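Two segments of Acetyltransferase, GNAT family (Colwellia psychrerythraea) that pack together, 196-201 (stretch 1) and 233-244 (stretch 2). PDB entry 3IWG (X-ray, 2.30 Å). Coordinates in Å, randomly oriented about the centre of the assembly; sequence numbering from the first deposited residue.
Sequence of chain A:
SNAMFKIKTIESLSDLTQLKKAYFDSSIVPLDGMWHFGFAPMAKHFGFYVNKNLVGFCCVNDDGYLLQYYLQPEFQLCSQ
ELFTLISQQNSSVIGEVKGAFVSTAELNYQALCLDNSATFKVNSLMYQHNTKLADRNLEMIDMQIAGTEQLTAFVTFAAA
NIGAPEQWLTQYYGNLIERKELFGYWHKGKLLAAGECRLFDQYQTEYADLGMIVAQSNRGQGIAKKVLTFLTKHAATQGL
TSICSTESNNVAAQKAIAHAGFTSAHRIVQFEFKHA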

# COMPACT_ATOMS: atom_id res chain seq x y z
N GLU A 196 -1.90 -0.74 -15.68
CA GLU A 196 -1.47 -1.78 -14.75
C GLU A 196 -1.47 -3.16 -15.44
O GLU A 196 -2.44 -3.52 -16.10
CB GLU A 196 -2.40 -1.84 -13.55
CG GLU A 196 -2.59 -0.49 -12.89
CD GLU A 196 -3.45 -0.50 -11.61
OE1 GLU A 196 -3.86 -1.58 -11.11
OE2 GLU A 196 -3.72 0.60 -11.09
N CYS A 197 -0.37 -3.89 -15.30
CA CYS A 197 -0.25 -5.23 -15.79
C CYS A 197 0.18 -6.10 -14.61
O CYS A 197 1.38 -6.27 -14.36
CB CYS A 197 0.80 -5.26 -16.88
SG CYS A 197 1.06 -6.87 -17.67
N ARG A 198 -0.80 -6.64 -13.88
CA ARG A 198 -0.50 -7.23 -12.59
C ARG A 198 -0.38 -8.71 -12.65
O ARG A 198 -1.22 -9.38 -13.22
CB ARG A 198 -1.64 -7.00 -11.64
CG ARG A 198 -2.04 -5.52 -11.39
CD ARG A 198 -3.40 -5.57 -10.64
NE ARG A 198 -4.13 -4.40 -11.00
CZ ARG A 198 -5.29 -4.33 -11.63
NH1 ARG A 198 -5.74 -3.11 -11.90
NH2 ARG A 198 -6.02 -5.39 -11.90
N LEU A 199 0.64 -9.24 -12.01
CA LEU A 199 0.81 -10.67 -11.95
C LEU A 199 0.09 -11.15 -10.74
O LEU A 199 -0.12 -10.39 -9.83
CB LEU A 199 2.28 -11.05 -11.82
CG LEU A 199 2.98 -11.11 -13.16
CD1 LEU A 199 2.75 -9.85 -13.97
CD2 LEU A 199 4.51 -11.42 -12.96
N PHE A 200 -0.25 -12.42 -10.75
CA PHE A 200 -0.76 -13.12 -9.58
C PHE A 200 0.35 -13.90 -8.89
O PHE A 200 1.12 -14.63 -9.54
CB PHE A 200 -1.80 -14.09 -10.02
CG PHE A 200 -3.03 -13.44 -10.55
CD1 PHE A 200 -4.05 -13.08 -9.68
CD2 PHE A 200 -3.18 -13.18 -11.90
CE1 PHE A 200 -5.21 -12.51 -10.16
CE2 PHE A 200 -4.31 -12.57 -12.39
CZ PHE A 200 -5.34 -12.25 -11.53
N ASP A 201 0.43 -13.79 -7.58
CA ASP A 201 1.48 -14.52 -6.87
C ASP A 201 1.19 -16.03 -6.71
O ASP A 201 2.13 -16.81 -6.57
CB ASP A 201 1.79 -13.82 -5.54
CG ASP A 201 2.52 -12.48 -5.73
OD1 ASP A 201 3.03 -12.18 -6.85
OD2 ASP A 201 2.55 -11.70 -4.77
N LYS A 233 0.59 -6.74 -24.80
CA LYS A 233 1.86 -7.14 -25.38
C LYS A 233 2.90 -7.38 -24.26
O LYS A 233 3.63 -8.36 -24.32
CB LYS A 233 2.39 -6.13 -26.38
CG LYS A 233 3.45 -6.75 -27.26
CD LYS A 233 4.58 -5.79 -27.70
CE LYS A 233 4.39 -5.19 -29.14
NZ LYS A 233 5.61 -4.50 -29.66
N HIS A 234 2.93 -6.51 -23.25
CA HIS A 234 3.86 -6.63 -22.15
C HIS A 234 3.57 -7.91 -21.38
O HIS A 234 4.47 -8.55 -20.91
CB HIS A 234 3.77 -5.41 -21.21
CG HIS A 234 4.78 -5.43 -20.10
ND1 HIS A 234 6.08 -4.97 -20.26
CD2 HIS A 234 4.68 -5.83 -18.81
CE1 HIS A 234 6.73 -5.11 -19.12
NE2 HIS A 234 5.91 -5.64 -18.23
N ALA A 235 2.30 -8.25 -21.22
CA ALA A 235 1.97 -9.53 -20.62
C ALA A 235 2.48 -10.67 -21.47
O ALA A 235 3.17 -11.57 -20.96
CB ALA A 235 0.48 -9.67 -20.36
N ALA A 236 2.19 -10.64 -22.76
CA ALA A 236 2.66 -11.68 -23.64
C ALA A 236 4.21 -11.87 -23.59
O ALA A 236 4.67 -12.98 -23.57
CB ALA A 236 2.14 -11.46 -25.12
N THR A 237 5.01 -10.82 -23.53
CA THR A 237 6.45 -11.04 -23.38
C THR A 237 6.83 -11.79 -22.11
O THR A 237 7.86 -12.45 -22.09
CB THR A 237 7.27 -9.75 -23.41
OG1 THR A 237 7.04 -9.01 -22.19
CG2 THR A 237 6.91 -8.92 -24.66
N GLN A 238 6.00 -11.69 -21.06
CA GLN A 238 6.24 -12.45 -19.81
C GLN A 238 5.65 -13.83 -19.86
O GLN A 238 5.69 -14.53 -18.88
CB GLN A 238 5.65 -11.74 -18.60
CG GLN A 238 6.42 -10.56 -18.16
CD GLN A 238 5.61 -9.70 -17.25
OE1 GLN A 238 5.76 -9.75 -16.03
NE2 GLN A 238 4.75 -8.89 -17.83
N GLY A 239 5.04 -14.19 -20.98
CA GLY A 239 4.43 -15.52 -21.15
C GLY A 239 3.03 -15.64 -20.57
O GLY A 239 2.54 -16.74 -20.37
N LEU A 240 2.39 -14.51 -20.30
CA LEU A 240 1.08 -14.50 -19.59
C LEU A 240 -0.09 -14.18 -20.52
O LEU A 240 0.03 -13.44 -21.45
CB LEU A 240 1.10 -13.48 -18.46
CG LEU A 240 2.29 -13.50 -17.50
CD1 LEU A 240 2.33 -12.22 -16.64
CD2 LEU A 240 2.24 -14.75 -16.66
N THR A 241 -1.24 -14.71 -20.20
CA THR A 241 -2.46 -14.44 -20.95
C THR A 241 -3.20 -13.30 -20.25
O THR A 241 -3.26 -13.27 -19.03
CB THR A 241 -3.34 -15.70 -20.99
OG1 THR A 241 -2.64 -16.69 -21.72
CG2 THR A 241 -4.64 -15.49 -21.69
N SER A 242 -3.78 -12.38 -21.01
CA SER A 242 -4.35 -11.21 -20.38
C SER A 242 -5.84 -11.39 -20.11
O SER A 242 -6.58 -11.91 -20.96
CB SER A 242 -4.14 -10.00 -21.28
OG SER A 242 -2.78 -9.65 -21.35
N ILE A 243 -6.25 -10.92 -18.95
CA ILE A 243 -7.62 -10.81 -18.55
C ILE A 243 -7.88 -9.38 -18.01
O ILE A 243 -6.95 -8.62 -17.74
CB ILE A 243 -7.98 -11.86 -17.48
CG1 ILE A 243 -7.23 -11.65 -16.18
CG2 ILE A 243 -7.62 -13.25 -17.96
CD1 ILE A 243 -7.55 -12.70 -15.06
N CYS A 244 -9.15 -8.98 -17.95
CA CYS A 244 -9.49 -7.79 -17.22
C CYS A 244 -10.95 -7.80 -16.86
O CYS A 244 -11.70 -8.64 -17.33
CB CYS A 244 -9.12 -6.51 -18.01
SG CYS A 244 -9.96 -6.31 -19.50
O HOH W 1 4.14 -6.53 -15.47

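The contact is small, about 260 Å² summed over both sides, and no direct hydrogen bond crosses it; the evidence for cohesion is therefore mainly apolar packing. At its centre lies the buried Cys-197, the residue of stretch 1 with the largest covered area, 61 Å². Its CA-to-CB bond points toward the helix and its t rotamer (chi1 -178°) carries Cys-197 SG to 3.9 Å from Ala-235 CB. Cys-197 CA and Ala-235 CA are 6.8 Å apart, a spacing in keeping with the short side chains that meet there. Cys-197 SG also lies 3.9 Å from His-234 CD2, and 5.1 Å from the centroid of the His-234 ring, 86° off its normal, so the imidazole presents its edge to the sulfur.

Two residues on from Cys-197, Leu-199 starts sideways, but its end approaches stretch 2: Leu-199 CD1 reaches 3.6 Å from Leu-240 CD1. Leu-240 points toward stretch 1, and the branched ends of both side chains span the 8.6 Å between Leu-199 CA and Leu-240 CA. At Phe-200 the long aromatic side chain again brings its end nearer, placing CZ 4.2 Å from Ile-243 CD1; the methyl approaches the ring obliquely.

The polar edge is formed by Gln-238. Gln-238 NE2 donates to His-234 O (3.1 Å, 171° at the hydrogen), a nearly linear bond that ties the amide back to the helix, while OE1 packs 3.6 Å from Leu-199 CD1. One water spans the stretches, donating to Cys-197 O (3.0 Å) and accepting a weak bond from Gln-238 NE2 (3.4 Å). Just beyond, Gly-239 leaves the helix in a Schellman motif: its phi of 83° favours glycine, and the bond from Leu-240 N to Ala-235 O (3.1 Å) helps close the turn from which Leu-240 meets Leu-199.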